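Local structure of D-alanine--D-alanine ligase (3TQT) at residues Glu3-Ser8 / Ser98-Phe103. The protein probably joins two D-alanine molecules at the expense of ATP into D-alanyl-D-alanine, a building block for cell-wall peptidoglycan. Residues are numbered along the deposited sequence; the frame is centred on the assembly and turned at random.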
loop_
_atom_site.group_PDB
_atom_site.type_symbol
_atom_site.label_atom_id
_atom_site.label_comp_id
_atom_site.label_asym_id
_atom_site.label_seq_id
_atom_site.Cartn_x
_atom_site.Cartn_y
_atom_site.Cartn_z
ATOM N N GLU A 3 -24.567 -4.813 23.325
ATOM C CA GLU A 3 -25.207 -3.501 23.307
ATOM C C GLU A 3 -24.286 -2.397 22.762
ATOM O O GLU A 3 -24.756 -1.335 22.341
ATOM C CB GLU A 3 -25.726 -3.135 24.700
ATOM C CG GLU A 3 -26.709 -4.141 25.257
ATOM C CD GLU A 3 -27.249 -3.736 26.611
ATOM O OE1 GLU A 3 -26.664 -2.828 27.240
ATOM O OE2 GLU A 3 -28.263 -4.323 27.043
ATOM N N LYS A 4 -22.980 -2.657 22.762
ATOM C CA LYS A 4 -22.006 -1.677 22.281
ATOM C C LYS A 4 -21.072 -2.272 21.230
ATOM O O LYS A 4 -20.868 -3.484 21.168
ATOM C CB LYS A 4 -21.198 -1.098 23.446
ATOM C CG LYS A 4 -22.057 -0.428 24.498
ATOM C CD LYS A 4 -21.234 0.189 25.610
ATOM C CE LYS A 4 -22.138 0.786 26.692
ATOM N NZ LYS A 4 -21.325 1.595 27.644
ATOM N N LEU A 5 -20.524 -1.408 20.388
ATOM C CA LEU A 5 -19.549 -1.828 19.406
ATOM C C LEU A 5 -18.198 -1.815 20.083
ATOM O O LEU A 5 -17.885 -0.877 20.810
ATOM C CB LEU A 5 -19.511 -0.831 18.247
ATOM C CG LEU A 5 -20.692 -0.862 17.289
ATOM C CD1 LEU A 5 -20.622 0.311 16.322
ATOM C CD2 LEU A 5 -20.685 -2.182 16.540
ATOM N N HIS A 6 -17.394 -2.839 19.838
ATOM C CA HIS A 6 -16.034 -2.871 20.377
ATOM C C HIS A 6 -15.093 -2.134 19.445
ATOM O O HIS A 6 -14.958 -2.497 18.283
ATOM C CB HIS A 6 -15.540 -4.308 20.523
ATOM C CG HIS A 6 -16.172 -5.052 21.654
ATOM N ND1 HIS A 6 -15.656 -5.037 22.932
ATOM C CD2 HIS A 6 -17.273 -5.839 21.700
ATOM C CE1 HIS A 6 -16.412 -5.781 23.719
ATOM N NE2 HIS A 6 -17.401 -6.276 22.996
ATOM N N ILE A 7 -14.440 -1.103 19.968
ATOM C CA ILE A 7 -13.519 -0.318 19.189
ATOM C C ILE A 7 -12.127 -0.535 19.772
ATOM O O ILE A 7 -11.939 -0.407 20.984
ATOM C CB ILE A 7 -13.878 1.178 19.289
ATOM C CG1 ILE A 7 -15.351 1.385 18.929
ATOM C CG2 ILE A 7 -12.959 2.020 18.418
ATOM C CD1 ILE A 7 -15.688 1.023 17.490
ATOM N N SER A 8 -11.172 -0.870 18.911
ATOM C CA SER A 8 -9.767 -0.961 19.308
ATOM C C SER A 8 -8.983 0.223 18.752
ATOM O O SER A 8 -8.969 0.464 17.545
ATOM C CB SER A 8 -9.150 -2.257 18.791
ATOM O OG SER A 8 -9.565 -3.352 19.586
ATOM N N SER A 98 -12.672 -9.046 21.463
ATOM C CA SER A 98 -13.464 -8.601 20.328
ATOM C C SER A 98 -12.959 -7.281 19.783
ATOM O O SER A 98 -12.422 -6.462 20.518
ATOM C CB SER A 98 -14.909 -8.389 20.774
ATOM O OG SER A 98 -15.500 -9.615 21.127
ATOM N N ALA A 99 -13.167 -7.079 18.488
ATOM C CA ALA A 99 -13.003 -5.776 17.876
ATOM C C ALA A 99 -13.967 -5.699 16.701
ATOM O O ALA A 99 -13.924 -6.526 15.799
ATOM C CB ALA A 99 -11.564 -5.565 17.422
ATOM N N ASP A 100 -14.858 -4.720 16.734
ATOM C CA ASP A 100 -15.803 -4.504 15.644
ATOM C C ASP A 100 -15.260 -3.496 14.657
ATOM O O ASP A 100 -15.691 -3.427 13.506
ATOM C CB ASP A 100 -17.120 -3.998 16.209
ATOM C CG ASP A 100 -17.796 -5.033 17.059
ATOM O OD1 ASP A 100 -17.861 -6.189 16.595
ATOM O OD2 ASP A 100 -18.232 -4.699 18.182
ATOM N N CYS A 101 -14.317 -2.695 15.125
ATOM C CA CYS A 101 -13.692 -1.703 14.273
ATOM C C CYS A 101 -12.404 -1.239 14.919
ATOM O O CYS A 101 -12.314 -1.104 16.143
ATOM C CB CYS A 101 -14.637 -0.522 14.012
ATOM S SG CYS A 101 -13.964 0.752 12.898
ATOM N N VAL A 102 -11.393 -1.022 14.089
ATOM C CA VAL A 102 -10.087 -0.617 14.584
ATOM C C VAL A 102 -9.822 0.820 14.179
ATOM O O VAL A 102 -10.146 1.231 13.070
ATOM C CB VAL A 102 -8.984 -1.547 14.041
ATOM C CG1 VAL A 102 -7.615 -1.031 14.416
ATOM C CG2 VAL A 102 -9.208 -2.976 14.547
ATOM N N PHE A 103 -9.254 1.588 15.098
ATOM C CA PHE A 103 -8.914 2.961 14.821
ATOM C C PHE A 103 -7.394 3.030 14.810
ATOM O O PHE A 103 -6.773 3.138 15.857
ATOM C CB PHE A 103 -9.488 3.848 15.928
ATOM C CG PHE A 103 -9.906 5.214 15.466
ATOM C CD1 PHE A 103 -11.212 5.648 15.641
ATOM C CD2 PHE A 103 -9.003 6.054 14.844
ATOM C CE1 PHE A 103 -11.591 6.898 15.218
ATOM C CE2 PHE A 103 -9.378 7.307 14.426
ATOM C CZ PHE A 103 -10.675 7.727 14.614
HETATM O O HOH W 1 -20.352 -5.641 19.576
HETATM O O HOH W 2 -12.082 -3.749 20.265
#
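Strand 5-12, an inner strand of the N-terminal domain's Rossmann-like sheet, pairs in parallel here with strand 101-104, the outermost strand on that side within the chain. Ser-8 N donates to Cys-101 O at 3.0 Å, and Phe-103 N to Ser-8 O at 2.7 Å, nearly straight. Just before the strand, Asp-100 adds its side chain to the pairing. With CG beside its own backbone N (chi1 -66°), the carboxylate reaches the backbone of His-6: His-6 N gives a short, straight bond to Asp-100 OD2 (2.6 Å, 172°) on the anti lone pair. A water donates to both that oxygen and Lys-4 O, extending the link past the last direct bond. His-6 O is gripped twice, by Asp-100 N on a carbonyl lone pair and by the more bent bond from Cys-101 N. On the face with Ile-7 and Cys-101, Ile-7 CD1 comes to 3.9 Å from Cys-101 CB, and Ile-348 and Ala-351 of helix 340-370 pack over the pair. On the other face, Ser-8 OG hydrogen-bonds Trp-87 NE1, and a second water joins it to Ser-98 O. The His-6 ring, its CG anti to the carbonyl carbon (chi1 -73°), has Asp-100 OD2 at its edge; over one face sits Ser-98 CB, a CH-pi contact 3.7 Å from the ring centroid.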